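Local coordinates for protein probable Rab-related GTPase (Acanthamoeba polyphaga mimivirus, PDB 5XC5) that binds GTP and magnesium as a Rab-family small GTPase, probably hydrolyses the nucleotide, and may take part in protein transport, at residues S19-Q24 and N158-K163; K45-K50 and L55-W60; I114-N119 and K136-D141. The protein carries 1 engineered substitution. All blocks are in the same frame, centred on the assembly; numbering follows the deposited sequence. Where two conformers were deposited one is given.

Overall arrangement
From the N terminus, strand 6-12 runs through the P-loop into helix 18-26, whose residues 19-24 open interaction 1; its partner, 158-163, lies on the last helix, so this contact closes a loop over most of the chain. Interactions 2 and 3 both fall within that loop, one after the other and without crossing. Interaction 2 closes the short hairpin of strands 41-48 and 54-61 at one edge of the sheet, and interaction 3 ties strand 113-119 to the helix that follows it. Interaction 1 touches both: Phe161 meets Leu57 and Ile59, while Leu160 packs on Val117. Interactions 2 and 3 do not touch; their centres lie about 22 Å apart.

Interaction 1: S19-Q24 and N158-K163; sequences SSIVHQ and NNLFGK. With MG (magnesium ion), chain C; GTP (guanosine-5'-triphosphate), chain B.
A single methyl group carries this helix-to-helix contact: CG2 of Ile21 meets both Leu160 and Phe161, while the two residues before it in the same helix hold the nucleotide. CG2 lies anti to the backbone N (CG1 has chi1 -76°) and arrives at the edge of the Phe161 ring, near its plane, 3.9 Å from CE2 of Phe161. The same methyl reaches Leu160 CD2 at 4.3 Å. Branched and aromatic side chains suit this buried spot, where Ile21 also packs on Val85 and Phe161 on Leu83, both of strand 81-87, and Phe25 stacks on Phe161. At the N-terminal end of 19-24, where the P-loop runs into the helix, small hydroxyl residues let phosphates come close. Ser19 OG binds the magnesium ion at 2.1 Å, and Ser19 N donates to GTP O1B at 2.9 Å. Ser20 grips one alpha-phosphate oxygen twice, its N reaching GTP O1A at 2.8 Å and its OG the same O1A at 2.7 Å. Thr37, two GTP oxygens and two waters complete the metal shell. Helix 18-26 thus meets the last helix through hydrocarbon alone and the nucleotide through polar bonds, and its N terminus would probably favour the phosphate charge.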
loop_
_atom_site.group_PDB
_atom_site.type_symbol
_atom_site.label_atom_id
_atom_site.label_comp_id
_atom_site.label_asym_id
_atom_site.label_seq_id
_atom_site.Cartn_x
_atom_site.Cartn_y
_atom_site.Cartn_z
ATOM N N SER A 19 -4.847 6.747 0.973
ATOM C CA SER A 19 -4.652 8.108 0.483
ATOM C C SER A 19 -3.805 8.931 1.443
ATOM O O SER A 19 -2.983 9.746 1.012
ATOM C CB SER A 19 -5.996 8.789 0.228
ATOM O OG SER A 19 -6.751 8.080 -0.736
ATOM N N SER A 20 -3.990 8.725 2.745
ATOM C CA SER A 20 -3.175 9.423 3.735
ATOM C C SER A 20 -1.699 9.067 3.593
ATOM O O SER A 20 -0.830 9.947 3.654
ATOM C CB SER A 20 -3.686 9.094 5.133
ATOM O OG SER A 20 -5.011 9.559 5.294
ATOM N N ILE A 21 -1.404 7.785 3.366
ATOM C CA ILE A 21 -0.031 7.349 3.133
ATOM C C ILE A 21 0.549 8.015 1.890
ATOM O O ILE A 21 1.662 8.552 1.916
ATOM C CB ILE A 21 0.023 5.813 3.045
ATOM C CG1 ILE A 21 -0.091 5.196 4.441
ATOM C CG2 ILE A 21 1.294 5.366 2.359
ATOM C CD1 ILE A 21 -0.409 3.702 4.419
ATOM N N VAL A 22 -0.202 8.011 0.784
ATOM C CA VAL A 22 0.337 8.588 -0.445
ATOM C C VAL A 22 0.584 10.083 -0.290
ATOM O O VAL A 22 1.619 10.600 -0.734
ATOM C CB VAL A 22 -0.679 8.366 -1.582
ATOM C CG1 VAL A 22 -0.426 9.347 -2.731
ATOM C CG2 VAL A 22 -0.646 6.955 -2.060
ATOM N N HIS A 23 -0.352 10.801 0.339
ATOM C CA HIS A 23 -0.167 12.239 0.527
ATOM C C HIS A 23 1.053 12.516 1.392
ATOM O O HIS A 23 1.805 13.461 1.135
ATOM C CB HIS A 23 -1.407 12.859 1.178
ATOM C CG HIS A 23 -2.617 12.925 0.288
ATOM N ND1 HIS A 23 -2.807 12.092 -0.793
ATOM C CD2 HIS A 23 -3.699 13.738 0.329
ATOM C CE1 HIS A 23 -3.958 12.381 -1.376
ATOM N NE2 HIS A 23 -4.516 13.382 -0.717
ATOM N N GLN A 24 1.268 11.695 2.422
ATOM C CA GLN A 24 2.439 11.875 3.269
ATOM C C GLN A 24 3.722 11.645 2.480
ATOM O O GLN A 24 4.686 12.405 2.610
ATOM C CB GLN A 24 2.341 10.927 4.462
ATOM C CG GLN A 24 3.454 11.070 5.492
ATOM C CD GLN A 24 3.375 12.378 6.259
ATOM O OE1 GLN A 24 4.063 13.336 5.932
ATOM N NE2 GLN A 24 2.532 12.418 7.290
ATOM N N ASN A 158 8.267 6.989 4.714
ATOM C CA ASN A 158 9.543 6.933 4.016
ATOM C C ASN A 158 10.101 5.519 4.005
ATOM O O ASN A 158 10.647 5.059 2.988
ATOM C CB ASN A 158 10.520 7.899 4.683
ATOM C CG ASN A 158 11.910 7.815 4.109
ATOM O OD1 ASN A 158 12.806 7.238 4.720
ATOM N ND2 ASN A 158 12.099 8.389 2.928
ATOM N N ASN A 159 9.964 4.813 5.122
ATOM C CA ASN A 159 10.488 3.458 5.215
ATOM C C ASN A 159 9.746 2.511 4.279
ATOM O O ASN A 159 10.370 1.723 3.558
ATOM C CB ASN A 159 10.391 2.971 6.659
ATOM C CG ASN A 159 10.986 1.594 6.851
ATOM O OD1 ASN A 159 12.190 1.395 6.669
ATOM N ND2 ASN A 159 10.150 0.628 7.212
ATOM N N LEU A 160 8.412 2.563 4.278
ATOM C CA LEU A 160 7.668 1.607 3.461
ATOM C C LEU A 160 7.871 1.875 1.975
ATOM O O LEU A 160 8.016 0.933 1.185
ATOM C CB LEU A 160 6.189 1.531 3.869
ATOM C CG LEU A 160 5.239 2.664 3.464
ATOM C CD1 LEU A 160 4.632 2.439 2.070
ATOM C CD2 LEU A 160 4.120 2.870 4.471
ATOM N N PHE A 161 7.917 3.150 1.568
ATOM C CA PHE A 161 8.251 3.415 0.173
ATOM C C PHE A 161 9.694 3.060 -0.139
ATOM O O PHE A 161 9.992 2.635 -1.262
ATOM C CB PHE A 161 7.929 4.850 -0.236
ATOM C CG PHE A 161 6.521 5.021 -0.666
ATOM C CD1 PHE A 161 6.149 4.755 -1.970
ATOM C CD2 PHE A 161 5.552 5.409 0.243
ATOM C CE1 PHE A 161 4.842 4.896 -2.370
ATOM C CE2 PHE A 161 4.238 5.553 -0.150
ATOM C CZ PHE A 161 3.879 5.285 -1.460
ATOM N N GLY A 162 10.597 3.189 0.836
ATOM C CA GLY A 162 11.972 2.787 0.595
ATOM C C GLY A 162 12.102 1.312 0.272
ATOM O O GLY A 162 12.883 0.924 -0.601
ATOM N N LYS A 163 11.354 0.465 0.983
ATOM C CA LYS A 163 11.348 -0.962 0.672
ATOM C C LYS A 163 10.869 -1.196 -0.754
ATOM O O LYS A 163 11.457 -1.987 -1.499
ATOM C CB LYS A 163 10.428 -1.700 1.644
ATOM C CG LYS A 163 10.902 -1.691 3.086
ATOM C CD LYS A 163 9.844 -2.271 4.041
ATOM C CE LYS A 163 9.636 -3.787 3.889
ATOM N NZ LYS A 163 10.862 -4.562 4.251
HETATM MG MG MG C . -8.432 6.907 -0.462
HETATM P PG GTP B . -10.679 4.878 0.692
HETATM O O1G GTP B . -10.196 5.909 -0.308
HETATM O O2G GTP B . -12.113 5.093 1.075
HETATM O O3G GTP B . -10.416 3.460 0.234
HETATM O O3B GTP B . -9.895 5.070 2.121
HETATM P PB GTP B . -8.299 5.255 2.349
HETATM O O1B GTP B . -7.687 6.093 1.244
HETATM O O2B GTP B . -7.652 3.912 2.540
HETATM O O3A GTP B . -8.183 5.954 3.802
HETATM P PA GTP B . -7.932 7.536 4.081
HETATM O O1A GTP B . -6.483 7.916 3.759
HETATM O O2A GTP B . -9.033 8.376 3.400
HETATM O "O5'" GTP B . -8.076 7.564 5.700
HETATM C "C5'" GTP B . -9.297 7.240 6.334
HETATM C "C4'" GTP B . -9.316 7.846 7.736
HETATM O "O4'" GTP B . -8.316 7.190 8.502
HETATM C "C3'" GTP B . -8.997 9.329 7.766
HETATM O "O3'" GTP B . -9.801 9.977 8.742
HETATM C "C2'" GTP B . -7.549 9.370 8.205
HETATM O "O2'" GTP B . -7.218 10.557 8.888
HETATM C "C1'" GTP B . -7.451 8.144 9.090
HETATM N N9 GTP B . -6.072 7.638 9.073
HETATM C C8 GTP B . -5.266 7.433 7.984
HETATM N N7 GTP B . -4.077 6.950 8.399
HETATM C C5 GTP B . -4.118 6.850 9.753
HETATM C C6 GTP B . -3.190 6.419 10.695
HETATM O O6 GTP B . -2.049 6.016 10.408
HETATM N N1 GTP B . -3.576 6.458 12.014
HETATM C C2 GTP B . -4.827 6.883 12.410
HETATM N N2 GTP B . -5.117 6.881 13.706
HETATM N N3 GTP B . -5.756 7.304 11.486
HETATM C C4 GTP B . -5.373 7.282 10.183
HETATM O O HOH W 1 -7.457 5.337 -1.561
HETATM O O HOH W 2 -9.196 8.477 0.678
#

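Interaction 2: K45-K50 and L55-W60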
loop_
_atom_site.group_PDB
_atom_site.type_symbol
_atom_site.label_atom_id
_atom_site.label_comp_id
_atom_site.label_asym_id
_atom_site.label_seq_id
_atom_site.Cartn_x
_atom_site.Cartn_y
_atom_site.Cartn_z
ATOM N N LYS A 45 6.539 10.553 -8.529
ATOM C CA LYS A 45 7.665 11.106 -7.786
ATOM C C LYS A 45 8.942 10.398 -8.196
ATOM O O LYS A 45 8.988 9.164 -8.273
ATOM C CB LYS A 45 7.460 10.969 -6.271
ATOM C CG LYS A 45 8.448 11.802 -5.453
ATOM C CD LYS A 45 8.141 11.768 -3.965
ATOM C CE LYS A 45 8.993 12.798 -3.237
ATOM N NZ LYS A 45 8.681 12.909 -1.790
ATOM N N GLN A 46 9.987 11.177 -8.448
ATOM C CA GLN A 46 11.290 10.636 -8.799
ATOM C C GLN A 46 12.171 10.600 -7.563
ATOM O O GLN A 46 12.265 11.590 -6.829
ATOM C CB GLN A 46 11.949 11.465 -9.896
ATOM C CG GLN A 46 11.405 11.139 -11.267
ATOM C CD GLN A 46 12.088 11.905 -12.370
ATOM O OE1 GLN A 46 12.855 11.343 -13.150
ATOM N NE2 GLN A 46 11.795 13.195 -12.454
ATOM N N VAL A 47 12.805 9.452 -7.340
ATOM C CA VAL A 47 13.530 9.182 -6.109
ATOM C C VAL A 47 14.888 8.592 -6.460
ATOM O O VAL A 47 15.080 7.995 -7.521
ATOM C CB VAL A 47 12.745 8.216 -5.194
ATOM C CG1 VAL A 47 11.465 8.871 -4.719
ATOM C CG2 VAL A 47 12.424 6.918 -5.932
ATOM N N ILE A 48 15.839 8.755 -5.550
ATOM C CA ILE A 48 17.157 8.152 -5.706
ATOM C C ILE A 48 17.169 6.828 -4.960
ATOM O O ILE A 48 16.982 6.798 -3.740
ATOM C CB ILE A 48 18.254 9.079 -5.172
ATOM C CG1 ILE A 48 18.203 10.436 -5.878
ATOM C CG2 ILE A 48 19.624 8.401 -5.321
ATOM C CD1 ILE A 48 19.149 11.460 -5.280
ATOM N N ALA A 49 17.414 5.737 -5.678
ATOM C CA ALA A 49 17.488 4.435 -5.036
ATOM C C ALA A 49 18.893 4.190 -4.490
ATOM O O ALA A 49 19.846 4.913 -4.792
ATOM C CB ALA A 49 17.097 3.327 -6.012
ATOM N N LYS A 50 19.017 3.132 -3.688
ATOM C CA LYS A 50 20.287 2.857 -3.022
ATOM C C LYS A 50 21.398 2.533 -4.013
ATOM O O LYS A 50 22.567 2.837 -3.748
ATOM C CB LYS A 50 20.122 1.736 -1.998
ATOM C CG LYS A 50 19.685 2.232 -0.638
ATOM C CD LYS A 50 20.868 2.362 0.310
ATOM C CE LYS A 50 20.391 2.734 1.701
ATOM N NZ LYS A 50 19.123 2.008 2.021
ATOM N N LEU A 55 14.659 6.578 -10.011
ATOM C CA LEU A 55 13.474 5.825 -10.398
ATOM C C LEU A 55 12.271 6.750 -10.332
ATOM O O LEU A 55 12.096 7.486 -9.355
ATOM C CB LEU A 55 13.231 4.616 -9.478
ATOM C CG LEU A 55 14.180 3.423 -9.500
ATOM C CD1 LEU A 55 15.556 3.789 -9.020
ATOM C CD2 LEU A 55 13.612 2.295 -8.657
ATOM N N LYS A 56 11.455 6.713 -11.374
ATOM C CA LYS A 56 10.187 7.420 -11.387
ATOM C C LYS A 56 9.106 6.458 -10.912
ATOM O O LYS A 56 8.849 5.433 -11.556
ATOM C CB LYS A 56 9.878 7.905 -12.799
ATOM C CG LYS A 56 8.774 8.940 -12.905
ATOM C CD LYS A 56 8.770 9.511 -14.310
ATOM C CE LYS A 56 7.682 10.530 -14.531
ATOM N NZ LYS A 56 6.314 9.932 -14.612
ATOM N N LEU A 57 8.488 6.781 -9.780
ATOM C CA LEU A 57 7.348 6.027 -9.281
ATOM C C LEU A 57 6.086 6.629 -9.884
ATOM O O LEU A 57 5.823 7.821 -9.715
ATOM C CB LEU A 57 7.290 6.095 -7.754
ATOM C CG LEU A 57 8.533 5.586 -7.017
ATOM C CD1 LEU A 57 8.356 5.707 -5.524
ATOM C CD2 LEU A 57 8.835 4.152 -7.395
ATOM N N ASN A 58 5.308 5.799 -10.580
ATOM C CA ASN A 58 4.020 6.185 -11.153
ATOM C C ASN A 58 2.961 5.517 -10.274
ATOM O O ASN A 58 2.749 4.302 -10.361
ATOM C CB ASN A 58 3.937 5.719 -12.606
ATOM C CG ASN A 58 4.895 6.471 -13.513
ATOM O OD1 ASN A 58 5.195 7.643 -13.272
ATOM N ND2 ASN A 58 5.362 5.809 -14.564
ATOM N N ILE A 59 2.316 6.310 -9.419
ATOM C CA ILE A 59 1.535 5.807 -8.290
ATOM C C ILE A 59 0.055 6.036 -8.553
ATOM O O ILE A 59 -0.362 7.159 -8.848
ATOM C CB ILE A 59 1.954 6.516 -6.994
ATOM C CG1 ILE A 59 3.443 6.294 -6.735
ATOM C CG2 ILE A 59 1.098 6.039 -5.831
ATOM C CD1 ILE A 59 4.022 7.201 -5.660
ATOM N N TRP A 60 -0.743 4.978 -8.408
ATOM C CA TRP A 60 -2.195 5.052 -8.495
ATOM C C TRP A 60 -2.778 4.701 -7.131
ATOM O O TRP A 60 -2.520 3.611 -6.599
ATOM C CB TRP A 60 -2.729 4.097 -9.564
ATOM C CG TRP A 60 -2.531 4.575 -10.977
ATOM C CD1 TRP A 60 -1.542 4.201 -11.837
ATOM C CD2 TRP A 60 -3.354 5.505 -11.686
ATOM N NE1 TRP A 60 -1.698 4.848 -13.048
ATOM C CE2 TRP A 60 -2.799 5.657 -12.976
ATOM C CE3 TRP A 60 -4.493 6.239 -11.350
ATOM C CZ2 TRP A 60 -3.359 6.503 -13.936
ATOM C CZ3 TRP A 60 -5.047 7.085 -12.304
ATOM C CH2 TRP A 60 -4.477 7.210 -13.580
#
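Lys45 and Leu57 exchange two backbone hydrogen bonds, Lys45 N to Leu57 O at 3.1 Å and Leu57 N to Lys45 O at 2.9 Å, and Val47 forms a second such pair with Leu55. Between them the non-hydrogen-bonded pair Gln46 and Lys56 brings the strands to 4.3 Å between CA atoms, and Gln46 CA also points its hydrogen at Leu55 O. On that exposed face CG of Gln46 lies across CG of Lys56 at 3.8 Å, aliphatic stems in contact. On the face of Val47, Leu55 and Leu57 the contacts are apolar: Val47 CG2 packs at 4.3 Å from Leu57 CG. Just past the strand, the single methyl of Ala49 suits a close approach, its CB 3.4 Å from Leu55 CD1, tighter than usual carbon contact. This antiparallel hairpin of strands 41-48 and 54-61 forms the edge of the Ras-type sheet, whose other strands run parallel to 54-61. Further out, Lys56 bends at chi4 (-72°) and gives NZ to a lone pair of Asn58 OD1, 2.9 Å away in the carbonyl plane; Ser44 OG bonds both groups. Phe25 and Ile165, from helices 18-26 and 154-169, cover Val47 and Leu57; Lys45 NZ bonds Phe25 O, and Lys45 makes a cation-pi contact with the Phe25 ring.

Interaction 3: I114-N119 and K136-D141; sequences ILVVAN and KKFCRD. With GTP (guanosine-5'-triphosphate), chain B; ACT (acetate ion), chain E.
Strand 113-119 and helix 132-141 are the first two elements of a beta-alpha-beta unit that ends in strand 145-148, and Val116 joins them by meeting Cys139 and Phe138. Both the CB and the CG2 of Val116 stand 4.0 Å from Cys139 SG, and CG2 comes to the edge of the Phe138 ring, near its plane, 4.5 Å from CE2 of Phe138. With CG1 of Val116 anti to the backbone N (chi1 172°), CG2 is the branch turned to the helix. A compact beta-branched residue suits a strand here, and the thiol of Cys139 is small and apolar enough to sit against it in the buried interface. The crossover belongs to the P-loop GTPase fold, in which the strand carries its residues to the nucleotide at its C-terminal end. There Asn119 belongs to the GTP pocket; its OD1 lies 3.7 Å from GTP O6, and its ND2 is held by Val16 O and Ser151 OG. Phe138 also packs on Val97 and Tyr98 of helix 91-107, and Cys139 on Tyr146. Charged residues on the exposed side of the helix pair away from the strand: Lys137 makes a salt bridge with Asp141, four residues on, the 3.1 Å hydrogen bond from NZ meeting OD2 on its syn lone pair. Arg140 donates to a probable crystallisation acetate, NH1 to its O at 2.8 Å and NH2 to its OXT at 2.9 Å.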
loop_
_atom_site.group_PDB
_atom_site.type_symbol
_atom_site.label_atom_id
_atom_site.label_comp_id
_atom_site.label_asym_id
_atom_site.label_seq_id
_atom_site.Cartn_x
_atom_site.Cartn_y
_atom_site.Cartn_z
ATOM N N ILE A 114 4.970 -7.327 -3.719
ATOM C CA ILE A 114 3.742 -6.981 -3.014
ATOM C C ILE A 114 4.125 -6.773 -1.559
ATOM O O ILE A 114 4.720 -7.663 -0.941
ATOM C CB ILE A 114 2.686 -8.087 -3.136
ATOM C CG1 ILE A 114 2.295 -8.286 -4.597
ATOM C CG2 ILE A 114 1.481 -7.734 -2.304
ATOM C CD1 ILE A 114 1.229 -9.366 -4.790
ATOM N N LEU A 115 3.812 -5.590 -1.025
ATOM C CA LEU A 115 4.141 -5.216 0.345
ATOM C C LEU A 115 2.846 -4.923 1.092
ATOM O O LEU A 115 2.110 -4.005 0.723
ATOM C CB LEU A 115 5.065 -3.997 0.349
ATOM C CG LEU A 115 5.435 -3.423 1.717
ATOM C CD1 LEU A 115 6.063 -4.476 2.613
ATOM C CD2 LEU A 115 6.375 -2.236 1.521
ATOM N N VAL A 116 2.557 -5.737 2.109
ATOM C CA VAL A 116 1.398 -5.532 2.975
ATOM C C VAL A 116 1.764 -4.492 4.025
ATOM O O VAL A 116 2.773 -4.630 4.723
ATOM C CB VAL A 116 0.989 -6.858 3.638
ATOM C CG1 VAL A 116 -0.088 -6.623 4.700
ATOM C CG2 VAL A 116 0.519 -7.863 2.582
ATOM N N VAL A 117 0.940 -3.454 4.146
ATOM C CA VAL A 117 1.190 -2.360 5.075
ATOM C C VAL A 117 0.180 -2.467 6.204
ATOM O O VAL A 117 -1.024 -2.265 5.994
ATOM C CB VAL A 117 1.087 -0.986 4.399
ATOM C CG1 VAL A 117 1.346 0.142 5.406
ATOM C CG2 VAL A 117 2.050 -0.908 3.218
ATOM N N ALA A 118 0.672 -2.762 7.403
ATOM C CA ALA A 118 -0.141 -2.766 8.614
ATOM C C ALA A 118 -0.149 -1.332 9.131
ATOM O O ALA A 118 0.821 -0.872 9.744
ATOM C CB ALA A 118 0.467 -3.730 9.630
ATOM N N ASN A 119 -1.231 -0.610 8.852
ATOM C CA ASN A 119 -1.304 0.821 9.095
ATOM C C ASN A 119 -2.064 1.129 10.381
ATOM O O ASN A 119 -2.770 0.289 10.953
ATOM C CB ASN A 119 -1.966 1.533 7.910
ATOM C CG ASN A 119 -1.627 3.010 7.846
ATOM O OD1 ASN A 119 -0.566 3.427 8.280
ATOM N ND2 ASN A 119 -2.532 3.809 7.294
ATOM N N LYS A 136 2.854 -11.704 10.128
ATOM C CA LYS A 136 4.040 -12.364 9.592
ATOM C C LYS A 136 3.696 -13.719 8.986
ATOM O O LYS A 136 4.192 -14.069 7.907
ATOM C CB LYS A 136 5.095 -12.519 10.684
ATOM C CG LYS A 136 5.712 -11.209 11.157
ATOM C CD LYS A 136 6.637 -11.430 12.346
ATOM C CE LYS A 136 7.090 -10.113 12.953
ATOM N NZ LYS A 136 8.163 -9.445 12.158
ATOM N N LYS A 137 2.850 -14.494 9.668
ATOM C CA LYS A 137 2.465 -15.803 9.151
ATOM C C LYS A 137 1.692 -15.682 7.843
ATOM O O LYS A 137 1.951 -16.425 6.887
ATOM C CB LYS A 137 1.641 -16.547 10.199
ATOM C CG LYS A 137 1.013 -17.828 9.685
ATOM C CD LYS A 137 2.071 -18.833 9.248
ATOM C CE LYS A 137 1.614 -20.258 9.515
ATOM N NZ LYS A 137 0.284 -20.497 8.887
ATOM N N PHE A 138 0.750 -14.738 7.766
ATOM C CA PHE A 138 0.036 -14.532 6.515
ATOM C C PHE A 138 1.006 -14.258 5.371
ATOM O O PHE A 138 0.895 -14.837 4.287
ATOM C CB PHE A 138 -0.969 -13.379 6.648
ATOM C CG PHE A 138 -1.602 -13.011 5.344
ATOM C CD1 PHE A 138 -2.747 -13.661 4.917
ATOM C CD2 PHE A 138 -1.025 -12.060 4.513
ATOM C CE1 PHE A 138 -3.317 -13.355 3.700
ATOM C CE2 PHE A 138 -1.585 -11.753 3.286
ATOM C CZ PHE A 138 -2.735 -12.403 2.880
ATOM N N CYS A 139 1.960 -13.355 5.588
ATOM C CA CYS A 139 2.862 -12.991 4.504
ATOM C C CYS A 139 3.785 -14.144 4.136
ATOM O O CYS A 139 4.116 -14.326 2.956
ATOM C CB CYS A 139 3.637 -11.722 4.859
ATOM S SG CYS A 139 2.566 -10.264 5.027
ATOM N N ARG A 140 4.196 -14.943 5.129
ATOM C CA ARG A 140 5.039 -16.098 4.845
ATOM C C ARG A 140 4.348 -17.065 3.897
ATOM O O ARG A 140 5.018 -17.771 3.144
ATOM C CB ARG A 140 5.405 -16.816 6.145
ATOM C CG ARG A 140 6.399 -17.981 5.975
ATOM C CD ARG A 140 7.714 -17.452 5.446
ATOM N NE ARG A 140 8.723 -18.483 5.209
ATOM C CZ ARG A 140 8.795 -19.207 4.100
ATOM N NH1 ARG A 140 7.893 -19.040 3.144
ATOM N NH2 ARG A 140 9.760 -20.103 3.948
ATOM N N ASP A 141 3.017 -17.093 3.909
ATOM C CA ASP A 141 2.226 -18.033 3.126
ATOM C C ASP A 141 1.787 -17.488 1.775
ATOM O O ASP A 141 1.292 -18.260 0.946
ATOM C CB ASP A 141 0.969 -18.433 3.911
ATOM C CG ASP A 141 1.281 -19.286 5.131
ATOM O OD1 ASP A 141 2.407 -19.820 5.218
ATOM O OD2 ASP A 141 0.393 -19.419 6.002
HETATM P PG GTP B . -10.679 4.878 0.692
HETATM O O1G GTP B . -10.196 5.909 -0.308
HETATM O O2G GTP B . -12.113 5.093 1.075
HETATM O O3G GTP B . -10.416 3.460 0.234
HETATM O O3B GTP B . -9.895 5.070 2.121
HETATM P PB GTP B . -8.299 5.255 2.349
HETATM O O1B GTP B . -7.687 6.093 1.244
HETATM O O2B GTP B . -7.652 3.912 2.540
HETATM O O3A GTP B . -8.183 5.954 3.802
HETATM P PA GTP B . -7.932 7.536 4.081
HETATM O O1A GTP B . -6.483 7.916 3.759
HETATM O O2A GTP B . -9.033 8.376 3.400
HETATM O "O5'" GTP B . -8.076 7.564 5.700
HETATM C "C5'" GTP B . -9.297 7.240 6.334
HETATM C "C4'" GTP B . -9.316 7.846 7.736
HETATM O "O4'" GTP B . -8.316 7.190 8.502
HETATM C "C3'" GTP B . -8.997 9.329 7.766
HETATM O "O3'" GTP B . -9.801 9.977 8.742
HETATM C "C2'" GTP B . -7.549 9.370 8.205
HETATM O "O2'" GTP B . -7.218 10.557 8.888
HETATM C "C1'" GTP B . -7.451 8.144 9.090
HETATM N N9 GTP B . -6.072 7.638 9.073
HETATM C C8 GTP B . -5.266 7.433 7.984
HETATM N N7 GTP B . -4.077 6.950 8.399
HETATM C C5 GTP B . -4.118 6.850 9.753
HETATM C C6 GTP B . -3.190 6.419 10.695
HETATM O O6 GTP B . -2.049 6.016 10.408
HETATM N N1 GTP B . -3.576 6.458 12.014
HETATM C C2 GTP B . -4.827 6.883 12.410
HETATM N N2 GTP B . -5.117 6.881 13.706
HETATM N N3 GTP B . -5.756 7.304 11.486
HETATM C C4 GTP B . -5.373 7.282 10.183
HETATM C C ACT E . 9.428 -21.336 0.636
HETATM O O ACT E . 8.818 -20.257 0.743
HETATM O OXT ACT E . 9.806 -21.902 1.680
HETATM C CH3 ACT E . 9.696 -21.920 -0.701
#